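Local coordinates for protein L-2,4-diaminobutyric acid acetyltransferase (Geobacillus sp., PDB 6SLK) that catalyses the transfer of an acetyl group from acetyl-CoA to L-2,4-diaminobutyrate, probably as the acetylation step of ectoine biosynthesis, as a GNAT-family enzyme, at residues Phe121-Val126 / Leu170-Pro175. Residues are numbered along the deposited sequence; the frame is centred on the assembly and turned at random.
Sequences FIETTV and LFVIGP
With CG anti to its carbonyl carbon (chi1 -62°), the Phe121 ring reaches the Gly174-Pro175 segment that follows the partner strand: CE1 lies 3.4 Å from Pro175 N, CD1 meets Val172 CG1, and Ile173 O sits at the ring edge. Phe171 adopts a similar first torsion (chi1 -72°), which places one face of its ring against Val126, whose CG2 is 3.8 Å from the ring centroid in a CH-pi contact, offset toward the rim. Between these two rings the strands run antiparallel. Ile122 and Ile173 exchange two hydrogen bonds, Ile122 N to Ile173 O at 2.9 Å and Ile173 N to Ile122 O at 2.8 Å; Thr124 and Phe171 do the same, the nearly straight bond being Phe171 N to Thr124 O. Ile122, Thr124, Phe171 and Ile173 share one face; the first three pack on helix 131-143, Ile173 on Ile146. On the other face, Leu170 CD1 lies 3.7 Å from the aliphatic CG of Glu123, whose carboxylate OE2 is hydrogen-bonded to Tyr56 OH of the second subunit. Gly174 (phi 129°) passes beside Phe121 where a side chain would clash with CD1, and the peptide into Pro175 is cis. Were Phe121 replaced by an alanine, Val172 CG1 and the Pro175 ring would probably lose their aromatic neighbour, with a gap opened beside the cis peptide. Strand 121-125 also pairs in parallel with strand 85-93, so the backbone bonds here join the C-terminal hairpin to the central GNAT sheet, with apolar packing toward the helix and a polar link to the second subunit.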
loop_
_atom_site.group_PDB
_atom_site.type_symbol
_atom_site.label_atom_id
_atom_site.label_comp_id
_atom_site.label_asym_id
_atom_site.label_seq_id
_atom_site.Cartn_x
_atom_site.Cartn_y
_atom_site.Cartn_z
ATOM N N PHE A 121 7.859 18.019 -3.807
ATOM C CA PHE A 121 8.742 16.963 -4.352
ATOM C C PHE A 121 7.936 15.761 -4.851
ATOM O O PHE A 121 6.864 15.451 -4.287
ATOM C CB PHE A 121 9.693 16.435 -3.342
ATOM C CG PHE A 121 10.632 17.428 -2.805
ATOM C CD1 PHE A 121 11.807 17.711 -3.478
ATOM C CD2 PHE A 121 10.376 18.076 -1.572
ATOM C CE1 PHE A 121 12.731 18.611 -2.941
ATOM C CE2 PHE A 121 11.285 18.992 -1.044
ATOM C CZ PHE A 121 12.476 19.249 -1.735
ATOM N N ILE A 122 8.430 15.128 -5.918
ATOM C CA ILE A 122 8.101 13.744 -6.292
ATOM C C ILE A 122 9.275 12.822 -5.925
ATOM O O ILE A 122 10.455 13.117 -6.148
ATOM C CB ILE A 122 7.778 13.570 -7.770
ATOM C CG1 ILE A 122 6.598 14.422 -8.151
ATOM C CG2 ILE A 122 7.510 12.102 -8.079
ATOM C CD1 ILE A 122 6.439 14.810 -9.620
ATOM N N GLU A 123 8.939 11.686 -5.356
ATOM C CA GLU A 123 9.928 10.701 -4.977
ATOM C C GLU A 123 9.420 9.379 -5.547
ATOM O O GLU A 123 8.184 9.138 -5.644
ATOM C CB GLU A 123 10.026 10.755 -3.502
ATOM C CG GLU A 123 11.108 10.000 -2.901
ATOM C CD GLU A 123 11.332 10.462 -1.480
ATOM O OE1 GLU A 123 11.616 11.653 -1.246
ATOM O OE2 GLU A 123 11.202 9.608 -0.580
ATOM N N THR A 124 10.340 8.601 -6.076
ATOM C CA THR A 124 10.058 7.317 -6.616
ATOM C C THR A 124 11.338 6.474 -6.695
ATOM O O THR A 124 12.422 6.942 -6.478
ATOM C CB THR A 124 9.390 7.439 -8.005
ATOM O OG1 THR A 124 8.772 6.204 -8.404
ATOM C CG2 THR A 124 10.390 7.805 -9.062
ATOM N N THR A 125 11.182 5.247 -7.120
ATOM C CA THR A 125 12.274 4.269 -7.205
ATOM C C THR A 125 12.092 3.673 -8.604
ATOM O O THR A 125 10.954 3.453 -9.030
ATOM C CB THR A 125 12.056 3.311 -6.031
ATOM O OG1 THR A 125 12.974 3.542 -4.958
ATOM C CG2 THR A 125 11.932 2.015 -6.385
ATOM N N VAL A 126 13.180 3.487 -9.355
ATOM C CA VAL A 126 13.069 2.938 -10.740
ATOM C C VAL A 126 14.074 1.798 -10.854
ATOM O O VAL A 126 15.298 2.013 -10.660
ATOM C CB VAL A 126 13.473 3.977 -11.779
ATOM C CG1 VAL A 126 13.358 3.428 -13.183
ATOM C CG2 VAL A 126 12.664 5.267 -11.659
ATOM N N LEU A 170 16.718 5.628 -5.934
ATOM C CA LEU A 170 15.786 6.680 -5.602
ATOM C C LEU A 170 15.902 7.905 -6.494
ATOM O O LEU A 170 17.006 8.409 -6.747
ATOM C CB LEU A 170 16.070 7.069 -4.157
ATOM C CG LEU A 170 15.073 8.024 -3.516
ATOM C CD1 LEU A 170 13.734 7.352 -3.292
ATOM C CD2 LEU A 170 15.633 8.634 -2.241
ATOM N N PHE A 171 14.775 8.361 -7.014
ATOM C CA PHE A 171 14.692 9.548 -7.819
ATOM C C PHE A 171 13.915 10.570 -7.039
ATOM O O PHE A 171 12.863 10.240 -6.555
ATOM C CB PHE A 171 13.974 9.325 -9.138
ATOM C CG PHE A 171 14.720 8.536 -10.155
ATOM C CD1 PHE A 171 15.218 7.266 -9.881
ATOM C CD2 PHE A 171 14.877 9.026 -11.461
ATOM C CE1 PHE A 171 15.905 6.521 -10.880
ATOM C CE2 PHE A 171 15.569 8.298 -12.434
ATOM C CZ PHE A 171 16.073 7.040 -12.152
ATOM N N VAL A 172 14.474 11.778 -6.829
ATOM C CA VAL A 172 13.761 12.876 -6.223
ATOM C C VAL A 172 13.723 13.989 -7.237
ATOM O O VAL A 172 14.772 14.450 -7.719
ATOM C CB VAL A 172 14.381 13.356 -4.918
ATOM C CG1 VAL A 172 13.594 14.536 -4.343
ATOM C CG2 VAL A 172 14.544 12.226 -3.890
ATOM N N ILE A 173 12.516 14.423 -7.542
ATOM C CA ILE A 173 12.200 15.545 -8.416
ATOM C C ILE A 173 11.705 16.743 -7.601
ATOM O O ILE A 173 10.721 16.650 -6.862
ATOM C CB ILE A 173 11.153 15.148 -9.430
ATOM C CG1 ILE A 173 11.694 14.012 -10.255
ATOM C CG2 ILE A 173 10.685 16.334 -10.278
ATOM C CD1 ILE A 173 10.725 13.617 -11.330
ATOM N N GLY A 174 12.377 17.881 -7.754
ATOM C CA GLY A 174 12.072 19.079 -7.038
ATOM C C GLY A 174 13.311 19.651 -6.388
ATOM O O GLY A 174 14.384 19.133 -6.609
ATOM N N PRO A 175 13.173 20.705 -5.571
ATOM C CA PRO A 175 11.902 21.327 -5.217
ATOM C C PRO A 175 11.172 21.998 -6.335
ATOM O O PRO A 175 11.783 22.481 -7.284
ATOM C CB PRO A 175 12.302 22.389 -4.192
ATOM C CG PRO A 175 13.756 22.356 -4.070
ATOM C CD PRO A 175 14.309 21.492 -5.114
#